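Local coordinates for protein VP1 (Merkel cell polyomavirus, PDB 4FMH) that forms the pentameric units of the icosahedral Merkel cell polyomavirus capsid and, as the receptor-binding coat protein, attaches to sialylated glycans on host cells, at residues G162-E167 against E198-D203. Sequence-based numbering, arbitrary orientation.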
loop_
_atom_site.group_PDB
_atom_site.type_symbol
_atom_site.label_atom_id
_atom_site.label_comp_id
_atom_site.label_asym_id
_atom_site.label_seq_id
_atom_site.Cartn_x
_atom_site.Cartn_y
_atom_site.Cartn_z
ATOM N N GLY B 162 -11.987 37.318 10.885
ATOM C CA GLY B 162 -11.867 36.086 10.099
ATOM C C GLY B 162 -10.433 35.677 9.800
ATOM O O GLY B 162 -9.492 36.372 10.179
ATOM N N PRO B 163 -10.255 34.540 9.110
ATOM C CA PRO B 163 -8.916 34.100 8.721
ATOM C C PRO B 163 -8.389 34.891 7.521
ATOM O O PRO B 163 -9.131 35.659 6.916
ATOM C CB PRO B 163 -9.145 32.641 8.321
ATOM C CG PRO B 163 -10.525 32.630 7.783
ATOM C CD PRO B 163 -11.299 33.621 8.619
ATOM N N ILE B 164 -7.117 34.698 7.185
ATOM C CA ILE B 164 -6.551 35.290 5.979
ATOM C C ILE B 164 -6.810 34.366 4.792
ATOM O O ILE B 164 -6.391 33.214 4.797
ATOM C CB ILE B 164 -5.039 35.579 6.134
ATOM C CG1 ILE B 164 -4.825 36.670 7.193
ATOM C CG2 ILE B 164 -4.424 36.011 4.787
ATOM C CD1 ILE B 164 -3.528 36.547 7.938
ATOM N N THR B 165 -7.513 34.879 3.785
ATOM C CA THR B 165 -7.812 34.104 2.580
ATOM C C THR B 165 -7.414 34.896 1.331
ATOM O O THR B 165 -6.783 35.948 1.439
ATOM C CB THR B 165 -9.304 33.667 2.524
ATOM O OG1 THR B 165 -10.147 34.824 2.473
ATOM C CG2 THR B 165 -9.681 32.819 3.749
ATOM N N ILE B 166 -7.758 34.379 0.152
ATOM C CA ILE B 166 -7.321 34.974 -1.109
ATOM C C ILE B 166 -7.833 36.409 -1.282
ATOM O O ILE B 166 -7.081 37.294 -1.702
ATOM C CB ILE B 166 -7.685 34.084 -2.331
ATOM C CG1 ILE B 166 -6.961 32.729 -2.239
ATOM C CG2 ILE B 166 -7.328 34.789 -3.645
ATOM C CD1 ILE B 166 -7.210 31.783 -3.434
ATOM N N GLU B 167 -9.101 36.639 -0.953
ATOM C CA GLU B 167 -9.668 37.992 -1.016
ATOM C C GLU B 167 -8.846 38.978 -0.166
ATOM O O GLU B 167 -8.644 40.129 -0.565
ATOM C CB GLU B 167 -11.149 37.995 -0.600
ATOM C CG GLU B 167 -11.838 39.357 -0.764
ATOM C CD GLU B 167 -13.363 39.292 -0.691
ATOM O OE1 GLU B 167 -13.935 38.178 -0.669
ATOM O OE2 GLU B 167 -13.989 40.374 -0.656
ATOM N N GLU B 198 -7.947 24.639 3.463
ATOM C CA GLU B 198 -8.719 24.493 2.221
ATOM C C GLU B 198 -8.495 25.653 1.239
ATOM O O GLU B 198 -8.970 25.618 0.101
ATOM C CB GLU B 198 -10.217 24.303 2.511
ATOM C CG GLU B 198 -10.981 25.602 2.837
ATOM C CD GLU B 198 -12.492 25.379 2.896
ATOM O OE1 GLU B 198 -12.921 24.407 3.551
ATOM O OE2 GLU B 198 -13.248 26.174 2.293
ATOM N N VAL B 199 -7.769 26.674 1.682
ATOM C CA VAL B 199 -7.476 27.819 0.828
ATOM C C VAL B 199 -6.012 27.840 0.375
ATOM O O VAL B 199 -5.717 28.250 -0.748
ATOM C CB VAL B 199 -7.802 29.156 1.536
ATOM C CG1 VAL B 199 -7.391 30.337 0.663
ATOM C CG2 VAL B 199 -9.282 29.235 1.888
ATOM N N TRP B 200 -5.110 27.411 1.259
ATOM C CA TRP B 200 -3.664 27.619 1.081
ATOM C C TRP B 200 -2.880 26.315 1.071
ATOM O O TRP B 200 -3.101 25.434 1.912
ATOM C CB TRP B 200 -3.109 28.490 2.211
ATOM C CG TRP B 200 -3.722 29.851 2.325
ATOM C CD1 TRP B 200 -4.606 30.272 3.273
ATOM C CD2 TRP B 200 -3.490 30.973 1.464
ATOM N NE1 TRP B 200 -4.949 31.584 3.052
ATOM C CE2 TRP B 200 -4.271 32.043 1.954
ATOM C CE3 TRP B 200 -2.691 31.180 0.330
ATOM C CZ2 TRP B 200 -4.281 33.310 1.350
ATOM C CZ3 TRP B 200 -2.708 32.434 -0.278
ATOM C CH2 TRP B 200 -3.503 33.480 0.235
ATOM N N CYS B 201 -1.950 26.209 0.127
ATOM C CA CYS B 201 -1.042 25.076 0.059
ATOM C C CYS B 201 0.387 25.611 -0.046
ATOM O O CYS B 201 0.572 26.781 -0.394
ATOM C CB CYS B 201 -1.390 24.191 -1.139
ATOM S SG CYS B 201 -1.159 24.974 -2.759
ATOM N N PRO B 202 1.401 24.775 0.257
ATOM C CA PRO B 202 2.779 25.250 0.101
ATOM C C PRO B 202 3.067 25.615 -1.356
ATOM O O PRO B 202 2.643 24.892 -2.257
ATOM C CB PRO B 202 3.624 24.034 0.517
ATOM C CG PRO B 202 2.708 23.186 1.338
ATOM C CD PRO B 202 1.354 23.379 0.731
ATOM N N ASP B 203 3.751 26.740 -1.571
ATOM C CA ASP B 203 4.035 27.254 -2.910
ATOM C C ASP B 203 5.345 26.647 -3.433
ATOM O O ASP B 203 6.426 26.979 -2.933
ATOM C CB ASP B 203 4.115 28.789 -2.872
ATOM C CG ASP B 203 4.385 29.417 -4.244
ATOM O OD1 ASP B 203 4.577 28.699 -5.249
ATOM O OD2 ASP B 203 4.417 30.658 -4.306
#
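Trp200 sets the benzo side of its indole against the backbone of Thr165, with CZ2 3.5 Å from Thr165 C, an approach oblique to the ring. Its pyrrole nitrogen makes the polar link: Trp200 NE1 donates to Ile164 O at 2.8 Å, and the 166° angle at the hydrogen marks a nearly straight bond. The oxygen lies close to the indole plane, whereas the donor is tilted 32° from the carbonyl plane of Ile164. This bond satisfies the indole N-H of the buried Trp200, while the contact with Thr165 adds only van der Waals packing. Tyr195 meets the same indole edge-to-face, and Leu144 of strand 142-146 also touches it.

Val199 supplies the apolar side of the contact. Its CG1, anti to the backbone N (chi1 176°), reaches Ile166 CG1 at 3.8 Å. Within its own segment, CG1 also sits on one face of the neighbouring Trp200 indole, 3.6 Å from the ring plane and nearer its border than its centre. The other branch, CG2, meets Thr165 CG2 at 4.1 Å, the two side chains crossing at about a right angle. Ile166 CG1 adds a looser contact to Trp200 CH2 at 4.3 Å.

Strand 200-202 is an outer strand of the chain's small three-stranded antiparallel sheet, and Trp200 O accepts a hydrogen bond from Ser105 of a neighbouring subunit. Through the indole bond to Ile164 O, just before the N-cap residue Thr165, and the contacts with Ile166, that sheet is joined to the start of helix 166-170 in the jelly-roll portion of the VP1 coat protein present in this chain.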